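Local coordinates for protein endo-beta-1,4-glucanase (cellulase B) (PDB 4V2X) that probably hydrolyses beta-1,4-linked glucans through a family 5 glycoside hydrolase module that is joined to an Ig-like module and a family 46 carbohydrate-binding module, at residues Asp406-Leu411 / Gly438-Val443; Pro430-Glu435 / Lys444-Ser449. One frame throughout, in Å; residues are numbered along the deposited sequence.

Interaction 1: Asp406-Leu411 / Gly438-Val443; sequences DATVSL and GERLTV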
ATOM      1  N   ASP A 406      60.720 -18.739  -1.646  1.00 21.28           N
ATOM      2  CA  ASP A 406      59.540 -19.157  -2.395  1.00 21.96           C
ATOM      3  C   ASP A 406      58.333 -18.397  -1.862  1.00 22.08           C
ATOM      4  O   ASP A 406      58.204 -18.191  -0.651  1.00 24.01           O
ATOM      5  CB  ASP A 406      59.290 -20.659  -2.254  1.00 23.30           C
ATOM      6  CG  ASP A 406      60.413 -21.508  -2.823  1.00 24.63           C
ATOM      7  OD1 ASP A 406      61.309 -20.980  -3.515  1.00 24.08           O
ATOM      8  OD2 ASP A 406      60.392 -22.730  -2.573  1.00 28.46           O
ATOM      9  N   ALA A 407      57.473 -17.947  -2.773  1.00 19.99           N
ATOM     10  CA  ALA A 407      56.226 -17.306  -2.411  1.00 19.21           C
ATOM     11  C   ALA A 407      55.100 -18.292  -2.646  1.00 18.98           C
ATOM     12  O   ALA A 407      54.957 -18.822  -3.750  1.00 19.12           O
ATOM     13  CB  ALA A 407      56.008 -16.062  -3.253  1.00 19.43           C
ATOM     14  N   THR A 408      54.313 -18.548  -1.611  1.00 18.30           N
ATOM     15  CA  THR A 408      53.144 -19.410  -1.737  1.00 19.98           C
ATOM     16  C   THR A 408      51.886 -18.577  -1.526  1.00 19.75           C
ATOM     17  O   THR A 408      51.758 -17.867  -0.526  1.00 21.91           O
ATOM     18  CB  THR A 408      53.194 -20.598  -0.761  1.00 21.89           C
ATOM     19  OG1 THR A 408      54.335 -21.408  -1.070  1.00 22.57           O
ATOM     20  CG2 THR A 408      51.937 -21.450  -0.887  1.00 22.21           C
ATOM     21  N   VAL A 409      50.968 -18.663  -2.483  1.00 18.98           N
ATOM     22  CA  VAL A 409      49.720 -17.915  -2.437  1.00 18.70           C
ATOM     23  C   VAL A 409      48.548 -18.865  -2.658  1.00 18.41           C
ATOM     24  O   VAL A 409      48.669 -19.859  -3.383  1.00 19.06           O
ATOM     25  CB  VAL A 409      49.678 -16.777  -3.489  1.00 19.20           C
ATOM     26  CG1 VAL A 409      50.650 -15.665  -3.115  1.00 20.56           C
ATOM     27  CG2 VAL A 409      49.986 -17.288  -4.891  1.00 20.02           C
ATOM     28  N   SER A 410      47.424 -18.551  -2.024  1.00 16.79           N
ATOM     29  CA  SER A 410      46.197 -19.320  -2.179  1.00 17.16           C
ATOM     30  C   SER A 410      45.412 -18.809  -3.376  1.00 16.43           C
ATOM     31  O   SER A 410      45.163 -17.613  -3.488  1.00 14.71           O
ATOM     32  CB  SER A 410      45.333 -19.221  -0.924  1.00 19.16           C
ATOM     33  OG  SER A 410      45.934 -19.934   0.145  1.00 23.14           O
ATOM     34  N   LEU A 411      45.040 -19.735  -4.257  1.00 15.97           N
ATOM     35  CA  LEU A 411      44.171 -19.459  -5.373  1.00 16.63           C
ATOM     36  C   LEU A 411      42.762 -19.884  -5.017  1.00 16.38           C
ATOM     37  O   LEU A 411      42.555 -20.768  -4.192  1.00 16.92           O
ATOM     38  CB  LEU A 411      44.599 -20.266  -6.605  1.00 16.26           C
ATOM     39  CG  LEU A 411      46.027 -20.118  -7.123  1.00 17.03           C
ATOM     40  CD1 LEU A 411      46.207 -20.991  -8.360  1.00 16.67           C
ATOM     41  CD2 LEU A 411      46.364 -18.661  -7.418  1.00 17.23           C
ATOM     42  N   GLY A 438      47.009 -28.526  -4.636  1.00 26.84           N
ATOM     43  CA  GLY A 438      45.620 -28.149  -4.407  1.00 27.43           C
ATOM     44  C   GLY A 438      45.387 -26.763  -4.979  1.00 25.62           C
ATOM     45  O   GLY A 438      45.549 -26.545  -6.176  1.00 25.23           O
ATOM     46  N   GLU A 439      45.043 -25.822  -4.111  1.00 24.13           N
ATOM     47  CA  GLU A 439      44.888 -24.425  -4.509  1.00 23.76           C
ATOM     48  C   GLU A 439      46.041 -23.553  -4.013  1.00 23.09           C
ATOM     49  O   GLU A 439      45.988 -22.327  -4.147  1.00 22.50           O
ATOM     50  CB  GLU A 439      43.542 -23.878  -4.015  1.00 25.93           C
ATOM     51  CG  GLU A 439      42.349 -24.399  -4.806  1.00 26.93           C
ATOM     52  CD  GLU A 439      41.040 -23.735  -4.416  1.00 29.03           C
ATOM     53  OE1 GLU A 439      40.729 -23.686  -3.206  1.00 32.77           O
ATOM     54  OE2 GLU A 439      40.311 -23.266  -5.316  1.00 25.39           O
ATOM     55  N   ARG A 440      47.080 -24.175  -3.452  1.00 21.32           N
ATOM     56  CA  ARG A 440      48.278 -23.449  -3.016  1.00 22.15           C
ATOM     57  C   ARG A 440      49.304 -23.387  -4.143  1.00 20.64           C
ATOM     58  O   ARG A 440      49.914 -24.403  -4.500  1.00 20.16           O
ATOM     59  CB  ARG A 440      48.909 -24.115  -1.793  1.00 27.44           C
ATOM     60  CG  ARG A 440      48.006 -24.162  -0.573  1.00 31.85           C
ATOM     61  CD  ARG A 440      47.989 -22.833   0.163  1.00 37.17           C
ATOM     62  NE  ARG A 440      49.211 -22.625   0.944  1.00 45.49           N
ATOM     63  CZ  ARG A 440      49.482 -23.220   2.108  1.00 56.30           C
ATOM     64  NH1 ARG A 440      48.621 -24.074   2.663  1.00 60.34           N
ATOM     65  NH2 ARG A 440      50.628 -22.956   2.729  1.00 58.33           N
ATOM     66  N   LEU A 441      49.487 -22.189  -4.693  1.00 18.67           N
ATOM     67  CA  LEU A 441      50.483 -21.937  -5.733  1.00 18.10           C
ATOM     68  C   LEU A 441      51.793 -21.453  -5.131  1.00 18.36           C
ATOM     69  O   LEU A 441      51.824 -20.430  -4.445  1.00 18.35           O
ATOM     70  CB  LEU A 441      49.978 -20.874  -6.709  1.00 17.16           C
ATOM     71  CG  LEU A 441      50.936 -20.458  -7.831  1.00 17.62           C
ATOM     72  CD1 LEU A 441      51.220 -21.618  -8.775  1.00 17.90           C
ATOM     73  CD2 LEU A 441      50.373 -19.274  -8.601  1.00 17.65           C
ATOM     74  N   THR A 442      52.874 -22.172  -5.410  1.00 18.16           N
ATOM     75  CA  THR A 442      54.203 -21.743  -4.998  1.00 17.81           C
ATOM     76  C   THR A 442      54.986 -21.253  -6.208  1.00 18.08           C
ATOM     77  O   THR A 442      55.152 -21.987  -7.185  1.00 19.01           O
ATOM     78  CB  THR A 442      54.986 -22.886  -4.319  1.00 19.24           C
ATOM     79  OG1 THR A 442      54.316 -23.276  -3.120  1.00 20.26           O
ATOM     80  CG2 THR A 442      56.395 -22.445  -3.977  1.00 20.43           C
ATOM     81  N   VAL A 443      55.448 -20.008  -6.143  1.00 18.33           N
ATOM     82  CA  VAL A 443      56.387 -19.478  -7.118  1.00 18.91           C
ATOM     83  C   VAL A 443      57.792 -19.580  -6.518  1.00 19.78           C
ATOM     84  O   VAL A 443      58.069 -19.016  -5.459  1.00 19.72           O
ATOM     85  CB  VAL A 443      56.078 -18.010  -7.482  1.00 19.51           C
ATOM     86  CG1 VAL A 443      56.995 -17.543  -8.606  1.00 19.78           C
ATOM     87  CG2 VAL A 443      54.619 -17.844  -7.883  1.00 19.52           C
TER
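Thr-408 and Thr-442 face each other in a non-hydrogen-bonded pair of antiparallel strands, and their hydroxyls close the gap with an OG1-OG1 hydrogen bond of 2.8 Å in which either may be the donor. Matching first torsions (chi1 -62° and -63°) put both hydroxyls beside the backbone N, where they meet. The CG2 of Thr-408 is turned instead to the edge of the Arg-440 guanidinium, 3.5 Å from NE, the two side chains crossing at about a right angle. Ser-410 OG lies 3.6 Å from CD of the bent Arg-440 chain.

Val-409, Leu-441 and Val-443 point from the other face of the sheet. Val-409 and Leu-441 run side by side in the same direction, with CG2 of Val-409 4.0 Å from CB of Leu-441, and Leu-411 CG reaches the same CB at 4.0 Å from an oblique angle, all three packing on Phe-475. Between the faces, paired backbone bonds join Ala-407 to Val-443 and Val-409 to Leu-441; Leu-411 N adds a nearly straight bond of 2.8 Å to Glu-439 O (173°). In this amphipathic pairing backbone bonds hold the strands together, the aliphatic face is buried against Phe-475, and the threonine hydroxyls satisfy each other on the more exposed face.

Interaction 2: Pro430-Glu435 / Lys444-Ser449; sequences PGQDYE and KAHVLS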
ATOM      1  N   PRO A 430      56.687 -26.064 -15.208  1.00 24.25           N
ATOM      2  CA  PRO A 430      56.051 -26.699 -14.050  1.00 24.50           C
ATOM      3  C   PRO A 430      57.046 -27.534 -13.252  1.00 27.07           C
ATOM      4  O   PRO A 430      57.925 -28.166 -13.843  1.00 26.20           O
ATOM      5  CB  PRO A 430      54.985 -27.606 -14.676  1.00 25.73           C
ATOM      6  CG  PRO A 430      54.728 -27.045 -16.028  1.00 26.23           C
ATOM      7  CD  PRO A 430      55.979 -26.358 -16.469  1.00 25.10           C
ATOM      8  N   GLY A 431      56.915 -27.515 -11.926  1.00 26.85           N
ATOM      9  CA  GLY A 431      57.814 -28.246 -11.040  1.00 27.30           C
ATOM     10  C   GLY A 431      59.089 -27.477 -10.769  1.00 27.61           C
ATOM     11  O   GLY A 431      59.374 -27.124  -9.626  1.00 29.95           O
ATOM     12  N   GLN A 432      59.858 -27.222 -11.825  1.00 27.75           N
ATOM     13  CA  GLN A 432      61.121 -26.499 -11.721  1.00 27.91           C
ATOM     14  C   GLN A 432      60.917 -25.081 -11.184  1.00 26.14           C
ATOM     15  O   GLN A 432      61.588 -24.676 -10.242  1.00 24.85           O
ATOM     16  CB  GLN A 432      61.801 -26.436 -13.093  1.00 32.76           C
ATOM     17  CG  GLN A 432      63.171 -25.772 -13.093  1.00 37.57           C
ATOM     18  CD  GLN A 432      63.589 -25.298 -14.476  1.00 42.85           C
ATOM     19  OE1 GLN A 432      63.813 -26.107 -15.378  1.00 43.41           O
ATOM     20  NE2 GLN A 432      63.705 -23.980 -14.649  1.00 44.68           N
ATOM     21  N   ASP A 433      59.994 -24.342 -11.795  1.00 23.50           N
ATOM     22  CA  ASP A 433      59.810 -22.915 -11.503  1.00 21.36           C
ATOM     23  C   ASP A 433      58.619 -22.606 -10.597  1.00 20.71           C
ATOM     24  O   ASP A 433      58.570 -21.534  -9.996  1.00 19.90           O
ATOM     25  CB  ASP A 433      59.651 -22.139 -12.806  1.00 20.91           C
ATOM     26  CG  ASP A 433      60.878 -22.215 -13.695  1.00 22.08           C
ATOM     27  OD1 ASP A 433      62.010 -22.339 -13.172  1.00 22.52           O
ATOM     28  OD2 ASP A 433      60.704 -22.138 -14.929  1.00 21.65           O
ATOM     29  N   TYR A 434      57.664 -23.526 -10.514  1.00 19.29           N
ATOM     30  CA  TYR A 434      56.498 -23.358  -9.658  1.00 19.83           C
ATOM     31  C   TYR A 434      55.807 -24.690  -9.377  1.00 21.28           C
ATOM     32  O   TYR A 434      56.014 -25.681 -10.086  1.00 22.28           O
ATOM     33  CB  TYR A 434      55.495 -22.383 -10.296  1.00 19.44           C
ATOM     34  CG  TYR A 434      54.807 -22.907 -11.532  1.00 19.51           C
ATOM     35  CD1 TYR A 434      55.388 -22.766 -12.791  1.00 19.14           C
ATOM     36  CD2 TYR A 434      53.567 -23.528 -11.445  1.00 18.99           C
ATOM     37  CE1 TYR A 434      54.754 -23.241 -13.925  1.00 20.29           C
ATOM     38  CE2 TYR A 434      52.928 -24.006 -12.569  1.00 20.15           C
ATOM     39  CZ  TYR A 434      53.521 -23.858 -13.806  1.00 20.34           C
ATOM     40  OH  TYR A 434      52.878 -24.330 -14.923  1.00 22.59           O
ATOM     41  N   GLU A 435      54.977 -24.697  -8.339  1.00 23.33           N
ATOM     42  CA  GLU A 435      54.150 -25.850  -8.021  1.00 24.93           C
ATOM     43  C   GLU A 435      52.753 -25.421  -7.671  1.00 25.74           C
ATOM     44  O   GLU A 435      52.553 -24.375  -7.056  1.00 24.58           O
ATOM     45  CB  GLU A 435      54.704 -26.596  -6.813  1.00 27.76           C
ATOM     46  CG  GLU A 435      56.088 -27.162  -7.002  1.00 30.43           C
ATOM     47  CD  GLU A 435      56.523 -27.956  -5.791  1.00 34.94           C
ATOM     48  OE1 GLU A 435      55.670 -28.677  -5.222  1.00 35.00           O
ATOM     49  OE2 GLU A 435      57.704 -27.849  -5.404  1.00 37.48           O
ATOM     50  N   LYS A 444      58.684 -20.284  -7.208  1.00 20.02           N
ATOM     51  CA  LYS A 444      60.015 -20.556  -6.660  1.00 21.48           C
ATOM     52  C   LYS A 444      60.892 -19.295  -6.599  1.00 20.44           C
ATOM     53  O   LYS A 444      60.816 -18.413  -7.462  1.00 18.97           O
ATOM     54  CB  LYS A 444      60.715 -21.660  -7.458  1.00 23.81           C
ATOM     55  CG  LYS A 444      60.005 -23.005  -7.436  1.00 27.07           C
ATOM     56  CD  LYS A 444      60.128 -23.706  -6.095  1.00 32.05           C
ATOM     57  CE  LYS A 444      59.208 -24.916  -6.007  1.00 36.61           C
ATOM     58  NZ  LYS A 444      59.580 -26.009  -6.946  1.00 40.54           N
ATOM     59  N   ALA A 445      61.725 -19.240  -5.563  1.00 19.71           N
ATOM     60  CA  ALA A 445      62.621 -18.117  -5.295  1.00 19.17           C
ATOM     61  C   ALA A 445      63.402 -17.614  -6.508  1.00 19.01           C
ATOM     62  O   ALA A 445      63.504 -16.403  -6.718  1.00 18.69           O
ATOM     63  CB  ALA A 445      63.598 -18.505  -4.188  1.00 19.86           C
ATOM     64  N   HIS A 446      63.957 -18.531  -7.300  1.00 19.47           N
ATOM     65  CA  HIS A 446      64.803 -18.130  -8.429  1.00 20.88           C
ATOM     66  C   HIS A 446      64.027 -17.340  -9.476  1.00 21.13           C
ATOM     67  O   HIS A 446      64.596 -16.492 -10.156  1.00 22.71           O
ATOM     68  CB  HIS A 446      65.528 -19.325  -9.071  1.00 22.31           C
ATOM     69  CG  HIS A 446      64.617 -20.345  -9.676  1.00 22.15           C
ATOM     70  ND1 HIS A 446      64.100 -21.399  -8.956  1.00 23.53           N
ATOM     71  CD2 HIS A 446      64.138 -20.481 -10.936  1.00 23.37           C
ATOM     72  CE1 HIS A 446      63.338 -22.137  -9.742  1.00 23.39           C
ATOM     73  NE2 HIS A 446      63.345 -21.603 -10.949  1.00 23.16           N
ATOM     74  N   VAL A 447      62.727 -17.612  -9.589  1.00 19.90           N
ATOM     75  CA  VAL A 447      61.857 -16.849 -10.491  1.00 18.63           C
ATOM     76  C   VAL A 447      61.686 -15.423  -9.976  1.00 18.48           C
ATOM     77  O   VAL A 447      61.794 -14.462 -10.734  1.00 19.51           O
ATOM     78  CB  VAL A 447      60.470 -17.509 -10.639  1.00 18.56           C
ATOM     79  CG1 VAL A 447      59.532 -16.624 -11.459  1.00 18.56           C
ATOM     80  CG2 VAL A 447      60.594 -18.894 -11.270  1.00 18.67           C
ATOM     81  N   LEU A 448      61.417 -15.292  -8.682  1.00 17.22           N
ATOM     82  CA  LEU A 448      61.236 -13.986  -8.064  1.00 17.07           C
ATOM     83  C   LEU A 448      62.542 -13.197  -8.062  1.00 18.50           C
ATOM     84  O   LEU A 448      62.541 -11.995  -8.305  1.00 17.87           O
ATOM     85  CB  LEU A 448      60.684 -14.138  -6.641  1.00 16.96           C
ATOM     86  CG  LEU A 448      59.313 -14.822  -6.554  1.00 16.84           C
ATOM     87  CD1 LEU A 448      58.968 -15.168  -5.113  1.00 17.19           C
ATOM     88  CD2 LEU A 448      58.220 -13.958  -7.162  1.00 16.46           C
ATOM     89  N   SER A 449      63.649 -13.887  -7.804  1.00 19.54           N
ATOM     90  CA  SER A 449      64.972 -13.270  -7.873  1.00 21.57           C
ATOM     91  C   SER A 449      65.281 -12.758  -9.284  1.00 21.82           C
ATOM     92  O   SER A 449      65.807 -11.664  -9.437  1.00 22.63           O
ATOM     93  CB  SER A 449      66.049 -14.255  -7.401  1.00 23.89           C
ATOM     94  OG  SER A 449      67.331 -13.665  -7.476  1.00 30.88           O
TER
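One carboxylate oxygen, Asp-433 OD1, takes hydrogen bonds from two side chains at once, His-446 on the helix and Gln-432 next to it in the chain. The histidine donates from NE2 at 2.7 Å to OD1, almost straight (172°), with the oxygen in the plane of the imidazole. It arrives on the anti side of the carboxylate, and the two planes are turned 60° apart. Gln-432 NE2 comes to the syn side of OD1 at 2.8 Å, well out of the carboxylate plane. The second oxygen, OD2, accepts from Thr-429 N, so both ends of the carboxylate are held and its rotation is fixed. The negative charge would be expected to raise the proton affinity of His-446. Its CG sits between backbone N and carbonyl carbon (chi1 63°), which swings the ring back toward the loop and also brings CE1 3.1 Å from Gln-432 O.

Lys-444, at the N-cap position, binds through both ends. Its backbone N donates to Asp-433 O at 3.1 Å, while CG lies over the face of that carbonyl. Bends at chi2 and chi4 carry NZ to Gly-431 O, a weak hydrogen bond, and to a salt bridge at the anti lone pair of Glu-435 OE2 (3.0 Å). Beside the histidine bond, Val-447 CG2 packs on Asp-433 CB at 3.7 Å, crossing it at about a right angle. The arrangement is a His-carboxylate hydrogen bond joining a loop to the first turn of a short helix, here at one end of the Ig-like beta-sandwich, where strand 440-443 runs into helix 445-452.

How the interactions relate
Both contacts lie within the Ig-like module and share a sheet, in which strand 440-443 is flanked by strands 407-412 and 434-437. Both are partly buried. Interaction 1 pairs two strands by regular backbone bonds; its aliphatic face is core and its Thr/Arg face more exposed. Interaction 2, where a loop meets a helix start at the sheet's end, buries about half as much surface and relies mainly on charged and polar side chains; Asp-433 and Val-447 are buried, His-446 exposed. The two are stitched together directly: Thr-442 N bonds to Glu-435 O at 2.8 Å, and Asp-406 OD1 accepts from Ala-445 N at 2.7 Å, tying the start of strand 407-412 to the helix N-terminus.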